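Long-range contacts in ribose-phosphate pyrophosphokinase (Thermus thermophilus, PDB 7PN0), which catalyses the transfer of the diphosphate group of ATP to ribose 5-phosphate, yielding phosphoribosyl diphosphate and AMP: residues Q56-P61 with P89-A94; T125-S130 with A246-Y251; Q9-L14 with T272-E277; V52-S57 with M67-M72. All coordinates share one frame; numbering follows the deposited sequence.

Contact 1: residues Q56-P61 with P89-A94; sequences QSFVPP and PYFSYA. With ADP (adenosine-5'-diphosphate), chain C.
The backbone N-H of F58 meets the carbonyl oxygen of Y90 (N to O 3.0 Å) where the touching parts of two loops, 54° apart in direction, follow the parallel strands 51-55 and 83-88 of the PRTase-like N-terminal domain. A second bond runs the other way, from Y90 N to S57 OG at 3.2 Å; this hydroxyl is also bonded to T272 O. F58, the centre of an inverse gamma turn, buries more surface than any other residue of the contact; its CG lies anti to the carbonyl carbon (chi1 -80°), at the root of the ring that F91 meets. F91 presents its edge to one face in a T-shaped stack, centroids 5.2 Å apart and planes at 71°, its CD1 over the ring centre. Y93 crosses F58 at about a right angle, with F58 CD2 at the Y93 edge, 3.7 Å from Y93 CD2. An alanine in place of F58 would probably leave the edge of F91 without a ring face and open a gap beside Y93. S92 and Y93 belong to the ADP pocket, and S92 OG and Y93 OH are bonded to N38 and L39 N of a second subunit. Y93 CD1 lies 3.8 Å from ADP N6.

Contact 2: residues T125-S130 with A246-Y251; sequences TMTLHS and ATHGVY. With ADP (adenosine-5'-diphosphate), chain C; SO4 (sulfate ion), chain F.
T127 and M126 meet T247 and H248 in a small, buried and mainly polar contact that joins the two PRTase-like halves of the chain. Segment 125-130 begins on strand 122-126 of the N-terminal parallel sheet and continues into the loop after it, while segment 246-251 turns a corner at T247, where the chain leaves the second, mixed sheet. T127 OG1 is anti to the carbonyl carbon, beside the backbone N (chi1 -49°), where it meets T247 OG1; the two side chains reach toward each other tip to tip, and their hydroxyls are hydrogen-bonded, OG1 to OG1, at 2.8 Å. T127 OG1 also donates to O2 of a sulfate ion, 2.6 Å away, probably from the crystallisation liquor and held further by S145, A146 N and R175. H248 points the N-H of NE2 at T127 O, 2.9 Å away. The acceptor lies in the imidazole plane, whereas the donor stands above the carbonyl plane, 41° out of it. The same NE2 makes a weak bond to M126 O, so two successive carbonyls share one donor. At the other edge of the ring ND1 is bonded to T272 OG1, giving the imidazole a polar partner at each nitrogen. The apolar share is M126, whose CG and SD pack on the methyl of T247, with SD to CG2 at 3.8 Å. Farther along, H129 ND1 is bonded to D219 OD2, a second-shell partner that fixes the rotation of the ring, and H129 NE2 donates to ADP O2B at 2.7 Å.

Contact 3: residues Q9-L14 with T272-E277; sequences QSNRPL and TCPPKE
N11, the N-cap residue of helix 12-21, leans on P274 and T272 in the loop between strands 266-270 and 281-284, so that a helix start in the N-terminal PRTase-like domain meets a loop of the second domain. The bond to CB points toward this loop, and CG is anti to the backbone N (chi1 -159°). CB is at the margin, 4.2 Å from P274 CG. The amide carbon CG comes closer, 3.8 Å from the same ring atom, and the amide and the proline ring pass at a slant. At the tip the two branches part. OD1, which like CG stays beside P274 CG, turns back to its own helix and accepts from L14 N at 3.2 Å, the capping bond, with the donor well above the carbonyl plane of the amide. ND2 reaches the other way and makes a weak bond to T272 O at 3.0 Å; it is also bonded to D271 O, so one NH2 group serves two successive carbonyls. An alanine in place of N11 would probably leave L14 N without its cap and the carbonyls of D271 and T272 without this donor. Beside the amide, L14 CD2 touches T272 CA at 4.1 Å. The ring of P274 sets CG 3.3 Å from S10 O.

Contact 4: residues V52-S57 with M67-M72; sequences VFIVQS and MELLMM
In Q56, CG is anti to the backbone N and a bend at chi2 (88°) sets CD beside E68, while E68, with CG anti to its backbone N, stays extended, bringing its carboxylate to the amide. Q56 NE2 donates to E68 OE1 at 2.8 Å with an almost straight N-H...O angle of 171°. The acceptor lies in the amide plane of Q56, but the donor comes from above the carboxylate plane, and the two flat groups are turned 52° apart. The rest of the contact is apolar. The strand and helix belong to the beta-alpha-beta unit of strand 51-55, helix 62-78 and strand 83-88, and the helix packs on the sheet through L69 and M72. I54 CG2 sits between them, 3.8 Å from L69 CD1 and 4.0 Å from M72 CE, the methyl that the bend at chi3 sets beside it. The other branch of I54 ends with CD1 3.8 Å from M72 O, a carbonyl that is bonded to Y43 OH. L69 and Q56 slide past each other in opposite directions, with CB to CB at 4.1 Å. The polar ends are buried but well supplied with partners: Q56 NE2 is also bonded to H65 O and OE1 to S10 OG, while E68 OE1 takes a second bond from Q9 N and OE2 is bonded to T31 OG1. The amide is thus held in one orientation, and the donors gathered round E68 would probably stabilise a negative charge on this buried carboxylate.

In the fold
From the N terminus, contact 3 opens first, at 9-14, and closes last, at 272-277, so the other three contacts all fall within its long loop. Contacts 4 and 1 share residues 56-57 at the end of strand 51-55 and close one after the other: contact 4 at once, on helix 62-78, and contact 1 beyond that helix and strand 83-88. Contact 2 opens only after both have closed. Contact 4 ties helix 62-78 to strand 51-55, and contact 1 ties the loops that follow strands 51-55 and 83-88, whereas contacts 2 and 3 bind the N-terminal domain to the second. T272 of contact 3 also meets contacts 1 and 2.

Contact 1: residues Q56-P61 with P89-A94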
# COMPACT_ATOMS: atom_id res chain seq x y z
N GLN A 56 -13.40 16.95 15.07
CA GLN A 56 -14.07 17.67 13.94
C GLN A 56 -15.37 16.96 13.59
O GLN A 56 -15.33 15.75 13.34
CB GLN A 56 -13.16 17.72 12.71
CG GLN A 56 -13.71 18.62 11.63
CD GLN A 56 -13.26 20.04 11.82
OE1 GLN A 56 -13.55 20.68 12.84
NE2 GLN A 56 -12.52 20.54 10.86
N SER A 57 -16.49 17.70 13.58
CA SER A 57 -17.79 17.20 13.09
C SER A 57 -18.01 17.71 11.67
O SER A 57 -17.49 18.79 11.31
CB SER A 57 -18.93 17.56 14.02
OG SER A 57 -18.89 16.73 15.15
N PHE A 58 -18.77 16.95 10.88
CA PHE A 58 -19.07 17.25 9.47
C PHE A 58 -20.31 18.14 9.41
O PHE A 58 -21.37 17.68 8.99
CB PHE A 58 -19.26 15.95 8.69
CG PHE A 58 -17.98 15.27 8.31
CD1 PHE A 58 -17.11 14.78 9.27
CD2 PHE A 58 -17.62 15.17 6.98
CE1 PHE A 58 -15.89 14.22 8.92
CE2 PHE A 58 -16.41 14.57 6.64
CZ PHE A 58 -15.59 14.05 7.61
N VAL A 59 -20.14 19.39 9.82
CA VAL A 59 -21.20 20.44 9.81
C VAL A 59 -20.77 21.56 8.87
O VAL A 59 -19.59 21.69 8.51
CB VAL A 59 -21.47 20.97 11.23
CG1 VAL A 59 -21.99 19.88 12.16
CG2 VAL A 59 -20.22 21.58 11.83
N PRO A 60 -21.73 22.40 8.40
CA PRO A 60 -21.39 23.42 7.40
C PRO A 60 -20.41 24.42 7.99
O PRO A 60 -20.57 24.78 9.13
CB PRO A 60 -22.74 24.04 7.00
CG PRO A 60 -23.75 22.96 7.36
CD PRO A 60 -23.19 22.25 8.56
N PRO A 61 -19.37 24.88 7.24
CA PRO A 61 -19.05 24.40 5.88
C PRO A 61 -18.34 23.03 5.87
O PRO A 61 -17.25 22.89 6.40
CB PRO A 61 -18.12 25.50 5.34
CG PRO A 61 -17.42 26.00 6.59
CD PRO A 61 -18.50 25.99 7.65
N PRO A 89 -17.37 13.41 15.90
CA PRO A 89 -18.60 13.17 16.65
C PRO A 89 -19.80 12.99 15.72
O PRO A 89 -20.59 12.09 15.99
CB PRO A 89 -18.74 14.40 17.56
CG PRO A 89 -17.35 14.92 17.65
CD PRO A 89 -16.70 14.66 16.30
N TYR A 90 -19.88 13.74 14.63
CA TYR A 90 -20.93 13.56 13.61
C TYR A 90 -20.29 13.35 12.23
O TYR A 90 -19.72 14.28 11.71
CB TYR A 90 -21.90 14.73 13.54
CG TYR A 90 -22.92 14.65 12.43
CD1 TYR A 90 -23.66 13.50 12.20
CD2 TYR A 90 -23.10 15.71 11.55
CE1 TYR A 90 -24.56 13.41 11.14
CE2 TYR A 90 -24.01 15.65 10.50
CZ TYR A 90 -24.73 14.49 10.29
OH TYR A 90 -25.65 14.44 9.28
N PHE A 91 -20.47 12.16 11.68
CA PHE A 91 -19.92 11.77 10.37
C PHE A 91 -21.09 11.80 9.39
O PHE A 91 -21.74 10.76 9.19
CB PHE A 91 -19.24 10.41 10.44
CG PHE A 91 -18.60 9.99 9.15
CD1 PHE A 91 -18.04 10.92 8.28
CD2 PHE A 91 -18.58 8.66 8.77
CE1 PHE A 91 -17.42 10.54 7.11
CE2 PHE A 91 -17.97 8.28 7.58
CZ PHE A 91 -17.37 9.21 6.76
N SER A 92 -21.37 12.99 8.85
CA SER A 92 -22.56 13.23 7.99
C SER A 92 -22.54 12.27 6.80
O SER A 92 -23.62 11.78 6.38
CB SER A 92 -22.60 14.66 7.54
OG SER A 92 -21.54 14.97 6.62
N TYR A 93 -21.35 12.05 6.23
CA TYR A 93 -21.25 11.25 4.99
C TYR A 93 -21.51 9.77 5.25
O TYR A 93 -21.56 9.00 4.24
CB TYR A 93 -19.95 11.49 4.24
CG TYR A 93 -19.89 12.75 3.42
CD1 TYR A 93 -20.51 12.81 2.17
CD2 TYR A 93 -19.22 13.88 3.87
CE1 TYR A 93 -20.45 13.94 1.37
CE2 TYR A 93 -19.15 15.02 3.08
CZ TYR A 93 -19.74 15.04 1.82
OH TYR A 93 -19.70 16.17 1.07
N ALA A 94 -21.79 9.35 6.49
CA ALA A 94 -22.25 7.97 6.75
C ALA A 94 -23.56 7.75 5.97
O ALA A 94 -23.91 6.61 5.72
CB ALA A 94 -22.40 7.67 8.22
PB ADP C . -31.65 6.29 4.45
O1B ADP C . -31.88 5.26 5.57
O2B ADP C . -30.19 6.55 4.19
O3B ADP C . -32.47 7.57 4.54
PA ADP C . -31.82 5.91 1.73
O1A ADP C . -30.40 5.45 1.53
O2A ADP C . -32.86 5.43 0.79
O3A ADP C . -32.28 5.51 3.20
O5' ADP C . -31.86 7.53 1.87
C5' ADP C . -30.74 8.34 1.42
C4' ADP C . -31.21 9.61 0.74
O4' ADP C . -30.38 10.72 1.21
C3' ADP C . -31.10 9.65 -0.79
O3' ADP C . -31.08 8.38 -1.42
C2' ADP C . -29.69 10.19 -0.99
O2' ADP C . -29.57 10.81 -2.23
C1' ADP C . -29.53 11.16 0.18
N9 ADP C . -28.16 11.23 0.69
C8 ADP C . -27.10 10.41 0.39
N7 ADP C . -25.97 10.76 0.98
C5 ADP C . -26.32 11.90 1.70
C6 ADP C . -25.58 12.75 2.53
N6 ADP C . -24.29 12.56 2.81
N1 ADP C . -26.22 13.81 3.11
C2 ADP C . -27.53 13.96 2.85
N3 ADP C . -28.33 13.21 2.10
C4 ADP C . -27.66 12.20 1.53

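Contact 2: residues T125-S130 with A246-Y251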
# COMPACT_ATOMS: atom_id res chain seq x y z
N THR A 125 -16.20 7.88 17.01
CA THR A 125 -17.39 8.51 16.44
C THR A 125 -18.60 8.09 17.25
O THR A 125 -18.49 7.22 18.09
CB THR A 125 -17.50 8.24 14.93
OG1 THR A 125 -18.55 9.00 14.35
CG2 THR A 125 -17.73 6.79 14.57
N MET A 126 -19.76 8.62 16.90
CA MET A 126 -21.00 8.31 17.64
C MET A 126 -22.14 8.20 16.64
O MET A 126 -22.19 8.99 15.71
CB MET A 126 -21.31 9.37 18.70
CG MET A 126 -22.66 9.18 19.38
SD MET A 126 -22.91 10.41 20.71
CE MET A 126 -21.99 9.65 22.04
N THR A 127 -23.03 7.25 16.87
CA THR A 127 -24.26 7.08 16.07
C THR A 127 -23.96 7.25 14.57
O THR A 127 -24.52 8.17 13.91
CB THR A 127 -25.37 8.00 16.58
OG1 THR A 127 -25.50 7.88 18.00
CG2 THR A 127 -26.69 7.67 15.90
N LEU A 128 -23.24 6.30 13.97
CA LEU A 128 -23.14 6.23 12.48
C LEU A 128 -24.52 6.00 11.89
O LEU A 128 -25.32 5.30 12.49
CB LEU A 128 -22.21 5.10 12.08
CG LEU A 128 -20.76 5.38 12.40
CD1 LEU A 128 -19.96 4.12 12.23
CD2 LEU A 128 -20.22 6.51 11.52
N HIS A 129 -24.80 6.66 10.77
CA HIS A 129 -26.10 6.57 10.07
C HIS A 129 -26.46 5.10 9.81
O HIS A 129 -27.62 4.72 10.00
CB HIS A 129 -26.04 7.35 8.76
CG HIS A 129 -27.30 7.18 7.98
ND1 HIS A 129 -28.51 7.73 8.42
CD2 HIS A 129 -27.57 6.46 6.86
CE1 HIS A 129 -29.46 7.39 7.55
NE2 HIS A 129 -28.90 6.63 6.58
N SER A 130 -25.48 4.30 9.39
CA SER A 130 -25.67 2.84 9.26
C SER A 130 -24.48 2.14 9.90
O SER A 130 -23.36 2.61 9.79
CB SER A 130 -25.89 2.44 7.83
OG SER A 130 -24.68 2.48 7.05
N ALA A 246 -32.78 12.86 19.01
CA ALA A 246 -31.84 12.31 18.02
C ALA A 246 -30.45 12.44 18.60
O ALA A 246 -30.27 13.28 19.53
CB ALA A 246 -31.95 13.04 16.69
N THR A 247 -29.48 11.73 18.03
CA THR A 247 -28.07 11.98 18.39
C THR A 247 -27.61 13.32 17.80
O THR A 247 -27.13 14.21 18.56
CB THR A 247 -27.14 10.84 17.98
OG1 THR A 247 -27.59 9.64 18.63
CG2 THR A 247 -25.74 11.19 18.37
N HIS A 248 -27.75 13.47 16.49
CA HIS A 248 -27.13 14.57 15.73
C HIS A 248 -28.20 15.61 15.40
O HIS A 248 -29.13 15.31 14.59
CB HIS A 248 -26.46 14.03 14.46
CG HIS A 248 -25.56 12.87 14.72
ND1 HIS A 248 -24.41 12.98 15.48
CD2 HIS A 248 -25.59 11.60 14.24
CE1 HIS A 248 -23.80 11.82 15.51
NE2 HIS A 248 -24.50 10.94 14.78
N GLY A 249 -28.06 16.78 16.02
CA GLY A 249 -28.93 17.94 15.82
C GLY A 249 -28.32 18.80 14.77
O GLY A 249 -27.60 19.77 15.11
N VAL A 250 -28.53 18.41 13.52
CA VAL A 250 -27.86 19.08 12.38
C VAL A 250 -28.62 20.39 12.06
O VAL A 250 -27.98 21.45 11.96
CB VAL A 250 -27.73 18.11 11.20
CG1 VAL A 250 -26.93 18.77 10.09
CG2 VAL A 250 -27.15 16.76 11.61
N TYR A 251 -29.95 20.35 12.04
CA TYR A 251 -30.83 21.56 12.09
C TYR A 251 -30.47 22.53 10.95
O TYR A 251 -30.02 23.67 11.17
CB TYR A 251 -30.71 22.24 13.46
CG TYR A 251 -31.14 21.40 14.64
CD1 TYR A 251 -32.30 20.65 14.61
CD2 TYR A 251 -30.41 21.43 15.81
CE1 TYR A 251 -32.76 19.99 15.74
CE2 TYR A 251 -30.83 20.72 16.93
CZ TYR A 251 -32.00 20.00 16.90
OH TYR A 251 -32.41 19.32 18.01
PB ADP C . -31.65 6.29 4.45
O1B ADP C . -31.88 5.26 5.57
O2B ADP C . -30.19 6.55 4.19
O3B ADP C . -32.47 7.57 4.54
PA ADP C . -31.82 5.91 1.73
O1A ADP C . -30.40 5.45 1.53
O2A ADP C . -32.86 5.43 0.79
O3A ADP C . -32.28 5.51 3.20
O5' ADP C . -31.86 7.53 1.87
C5' ADP C . -30.74 8.34 1.42
C4' ADP C . -31.21 9.61 0.74
O4' ADP C . -30.38 10.72 1.21
C3' ADP C . -31.10 9.65 -0.79
O3' ADP C . -31.08 8.38 -1.42
C2' ADP C . -29.69 10.19 -0.99
O2' ADP C . -29.57 10.81 -2.23
C1' ADP C . -29.53 11.16 0.18
N9 ADP C . -28.16 11.23 0.69
C8 ADP C . -27.10 10.41 0.39
N7 ADP C . -25.97 10.76 0.98
C5 ADP C . -26.32 11.90 1.70
C6 ADP C . -25.58 12.75 2.53
N6 ADP C . -24.29 12.56 2.81
N1 ADP C . -26.22 13.81 3.11
C2 ADP C . -27.53 13.96 2.85
N3 ADP C . -28.33 13.21 2.10
C4 ADP C . -27.66 12.20 1.53
S SO4 F . -26.89 4.46 18.47
O1 SO4 F . -26.38 3.34 19.22
O2 SO4 F . -26.39 5.67 19.09
O3 SO4 F . -28.37 4.47 18.51
O4 SO4 F . -26.42 4.40 17.13

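Contact 3: residues Q9-L14 with T272-E277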
# COMPACT_ATOMS: atom_id res chain seq x y z
N GLN A 9 -12.43 23.82 13.35
CA GLN A 9 -13.33 25.00 13.53
C GLN A 9 -14.78 24.54 13.71
O GLN A 9 -15.61 25.35 14.16
CB GLN A 9 -13.22 25.99 12.37
CG GLN A 9 -11.81 26.51 12.15
CD GLN A 9 -11.74 27.65 11.17
OE1 GLN A 9 -10.78 28.42 11.17
NE2 GLN A 9 -12.76 27.79 10.34
N SER A 10 -15.08 23.27 13.44
CA SER A 10 -16.48 22.77 13.41
C SER A 10 -17.14 22.85 14.81
O SER A 10 -18.30 23.25 14.85
CB SER A 10 -16.55 21.36 12.85
OG SER A 10 -15.93 20.43 13.75
N ASN A 11 -16.50 22.39 15.87
CA ASN A 11 -17.15 22.23 17.19
C ASN A 11 -16.14 22.44 18.32
O ASN A 11 -15.90 21.55 19.14
CB ASN A 11 -17.90 20.91 17.26
CG ASN A 11 -18.97 20.93 18.33
OD1 ASN A 11 -19.02 21.86 19.15
ND2 ASN A 11 -19.83 19.92 18.34
N ARG A 12 -15.52 23.62 18.32
CA ARG A 12 -14.50 23.95 19.33
C ARG A 12 -15.11 23.85 20.73
O ARG A 12 -14.49 23.32 21.63
CB ARG A 12 -13.91 25.33 19.04
CG ARG A 12 -12.76 25.69 19.96
CD ARG A 12 -12.22 27.06 19.61
NE ARG A 12 -11.33 27.55 20.65
CZ ARG A 12 -10.05 27.20 20.77
NH1 ARG A 12 -9.49 26.36 19.92
NH2 ARG A 12 -9.32 27.72 21.75
N PRO A 13 -16.36 24.28 20.97
CA PRO A 13 -16.97 24.13 22.29
C PRO A 13 -17.04 22.68 22.79
O PRO A 13 -16.75 22.43 23.97
CB PRO A 13 -18.36 24.74 22.09
CG PRO A 13 -18.11 25.77 21.01
CD PRO A 13 -17.24 24.99 20.03
N LEU A 14 -17.39 21.72 21.92
CA LEU A 14 -17.36 20.29 22.31
C LEU A 14 -15.92 19.88 22.60
O LEU A 14 -15.71 19.18 23.60
CB LEU A 14 -17.96 19.40 21.21
CG LEU A 14 -17.95 17.91 21.52
CD1 LEU A 14 -18.84 17.58 22.71
CD2 LEU A 14 -18.43 17.13 20.30
N THR A 272 -22.95 16.72 19.44
CA THR A 272 -22.00 16.27 18.38
C THR A 272 -21.86 17.38 17.32
O THR A 272 -20.76 17.56 16.73
CB THR A 272 -22.43 14.97 17.69
OG1 THR A 272 -23.75 15.12 17.19
CG2 THR A 272 -22.38 13.73 18.56
N CYS A 273 -22.95 18.09 17.07
CA CYS A 273 -23.03 19.32 16.25
C CYS A 273 -23.34 20.47 17.17
O CYS A 273 -24.06 20.30 18.15
CB CYS A 273 -24.15 19.22 15.22
SG CYS A 273 -23.98 17.75 14.17
N PRO A 274 -22.78 21.66 16.91
CA PRO A 274 -23.02 22.82 17.79
C PRO A 274 -24.52 23.09 17.85
O PRO A 274 -25.17 23.21 16.82
CB PRO A 274 -22.29 23.97 17.10
CG PRO A 274 -21.19 23.27 16.34
CD PRO A 274 -21.78 21.95 15.88
N PRO A 275 -25.14 23.13 19.05
CA PRO A 275 -26.58 23.37 19.14
C PRO A 275 -26.99 24.73 18.57
O PRO A 275 -26.19 25.68 18.60
CB PRO A 275 -26.85 23.31 20.66
CG PRO A 275 -25.75 22.43 21.17
CD PRO A 275 -24.55 22.83 20.35
N LYS A 276 -28.21 24.78 18.04
CA LYS A 276 -28.84 26.03 17.57
C LYS A 276 -29.88 26.44 18.63
O LYS A 276 -30.55 25.55 19.18
CB LYS A 276 -29.42 25.80 16.18
CG LYS A 276 -28.36 25.58 15.10
CD LYS A 276 -28.84 25.87 13.71
CE LYS A 276 -27.76 25.68 12.67
NZ LYS A 276 -27.50 24.25 12.45
N GLU A 277 -30.04 27.75 18.79
CA GLU A 277 -31.01 28.39 19.71
C GLU A 277 -32.44 28.15 19.22
O GLU A 277 -32.70 28.44 18.04
CB GLU A 277 -30.69 29.89 19.80
CG GLU A 277 -30.16 30.31 21.16
CD GLU A 277 -31.27 30.31 22.20
OE1 GLU A 277 -32.47 30.15 21.80
OE2 GLU A 277 -30.97 30.47 23.39

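Contact 4: residues V52-S57 with M67-M72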
# COMPACT_ATOMS: atom_id res chain seq x y z
N VAL A 52 -2.46 11.80 20.00
CA VAL A 52 -3.16 13.02 19.60
C VAL A 52 -4.54 12.68 19.07
O VAL A 52 -4.72 11.71 18.30
CB VAL A 52 -2.34 13.98 18.71
CG1 VAL A 52 -0.87 13.77 18.65
CG2 VAL A 52 -3.02 14.54 17.48
N PHE A 53 -5.51 13.44 19.53
CA PHE A 53 -6.95 13.30 19.25
C PHE A 53 -7.42 14.61 18.64
O PHE A 53 -7.29 15.73 19.25
CB PHE A 53 -7.71 12.98 20.55
CG PHE A 53 -7.38 11.63 21.11
CD1 PHE A 53 -6.23 11.42 21.84
CD2 PHE A 53 -8.16 10.52 20.79
CE1 PHE A 53 -5.88 10.16 22.30
CE2 PHE A 53 -7.82 9.26 21.27
CZ PHE A 53 -6.68 9.09 22.03
N ILE A 54 -8.00 14.54 17.47
CA ILE A 54 -8.37 15.79 16.75
C ILE A 54 -9.87 15.73 16.59
O ILE A 54 -10.34 14.77 15.96
CB ILE A 54 -7.66 15.95 15.42
CG1 ILE A 54 -6.15 16.02 15.58
CG2 ILE A 54 -8.21 17.10 14.60
CD1 ILE A 54 -5.46 15.48 14.36
N VAL A 55 -10.57 16.71 17.13
CA VAL A 55 -12.06 16.76 17.08
C VAL A 55 -12.54 17.56 15.86
O VAL A 55 -12.27 18.78 15.71
CB VAL A 55 -12.63 17.34 18.39
CG1 VAL A 55 -14.13 17.28 18.44
CG2 VAL A 55 -12.05 16.62 19.61
N GLN A 56 -13.40 16.95 15.07
CA GLN A 56 -14.07 17.67 13.94
C GLN A 56 -15.37 16.96 13.59
O GLN A 56 -15.33 15.75 13.34
CB GLN A 56 -13.16 17.72 12.71
CG GLN A 56 -13.71 18.62 11.63
CD GLN A 56 -13.26 20.04 11.82
OE1 GLN A 56 -13.55 20.68 12.84
NE2 GLN A 56 -12.52 20.54 10.86
N SER A 57 -16.49 17.70 13.58
CA SER A 57 -17.79 17.20 13.09
C SER A 57 -18.01 17.71 11.67
O SER A 57 -17.49 18.79 11.31
CB SER A 57 -18.93 17.56 14.02
OG SER A 57 -18.89 16.73 15.15
N MET A 67 -11.48 19.01 4.91
CA MET A 67 -10.08 19.30 4.50
C MET A 67 -9.27 19.71 5.74
O MET A 67 -8.13 19.27 5.88
CB MET A 67 -10.04 20.43 3.46
CG MET A 67 -8.65 20.74 2.99
SD MET A 67 -7.92 19.22 2.32
CE MET A 67 -6.50 19.87 1.47
N GLU A 68 -9.82 20.58 6.61
CA GLU A 68 -9.12 20.97 7.86
C GLU A 68 -8.73 19.70 8.63
O GLU A 68 -7.60 19.64 9.16
CB GLU A 68 -9.96 21.94 8.69
CG GLU A 68 -9.25 22.38 9.96
CD GLU A 68 -10.08 23.20 10.92
OE1 GLU A 68 -11.32 23.06 10.90
OE2 GLU A 68 -9.49 23.97 11.68
N LEU A 69 -9.66 18.75 8.80
CA LEU A 69 -9.38 17.49 9.53
C LEU A 69 -8.25 16.73 8.81
O LEU A 69 -7.29 16.28 9.53
CB LEU A 69 -10.65 16.62 9.61
CG LEU A 69 -10.53 15.26 10.32
CD1 LEU A 69 -9.98 15.36 11.73
CD2 LEU A 69 -11.87 14.56 10.32
N LEU A 70 -8.36 16.50 7.50
CA LEU A 70 -7.31 15.78 6.72
C LEU A 70 -5.95 16.47 6.94
O LEU A 70 -4.93 15.78 7.23
CB LEU A 70 -7.72 15.78 5.25
CG LEU A 70 -8.95 14.95 4.92
CD1 LEU A 70 -9.26 15.02 3.44
CD2 LEU A 70 -8.74 13.50 5.34
N MET A 71 -5.91 17.81 6.83
CA MET A 71 -4.65 18.59 6.99
C MET A 71 -4.14 18.53 8.45
O MET A 71 -2.94 18.38 8.64
CB MET A 71 -4.91 20.04 6.59
CG MET A 71 -5.09 20.20 5.16
SD MET A 71 -5.47 21.91 4.75
CE MET A 71 -3.91 22.69 5.10
N MET A 72 -5.01 18.55 9.47
CA MET A 72 -4.55 18.45 10.89
C MET A 72 -4.02 17.05 11.18
O MET A 72 -3.02 16.92 11.88
CB MET A 72 -5.69 18.81 11.83
CG MET A 72 -5.98 20.28 11.81
SD MET A 72 -7.23 20.74 13.03
CE MET A 72 -6.26 20.56 14.51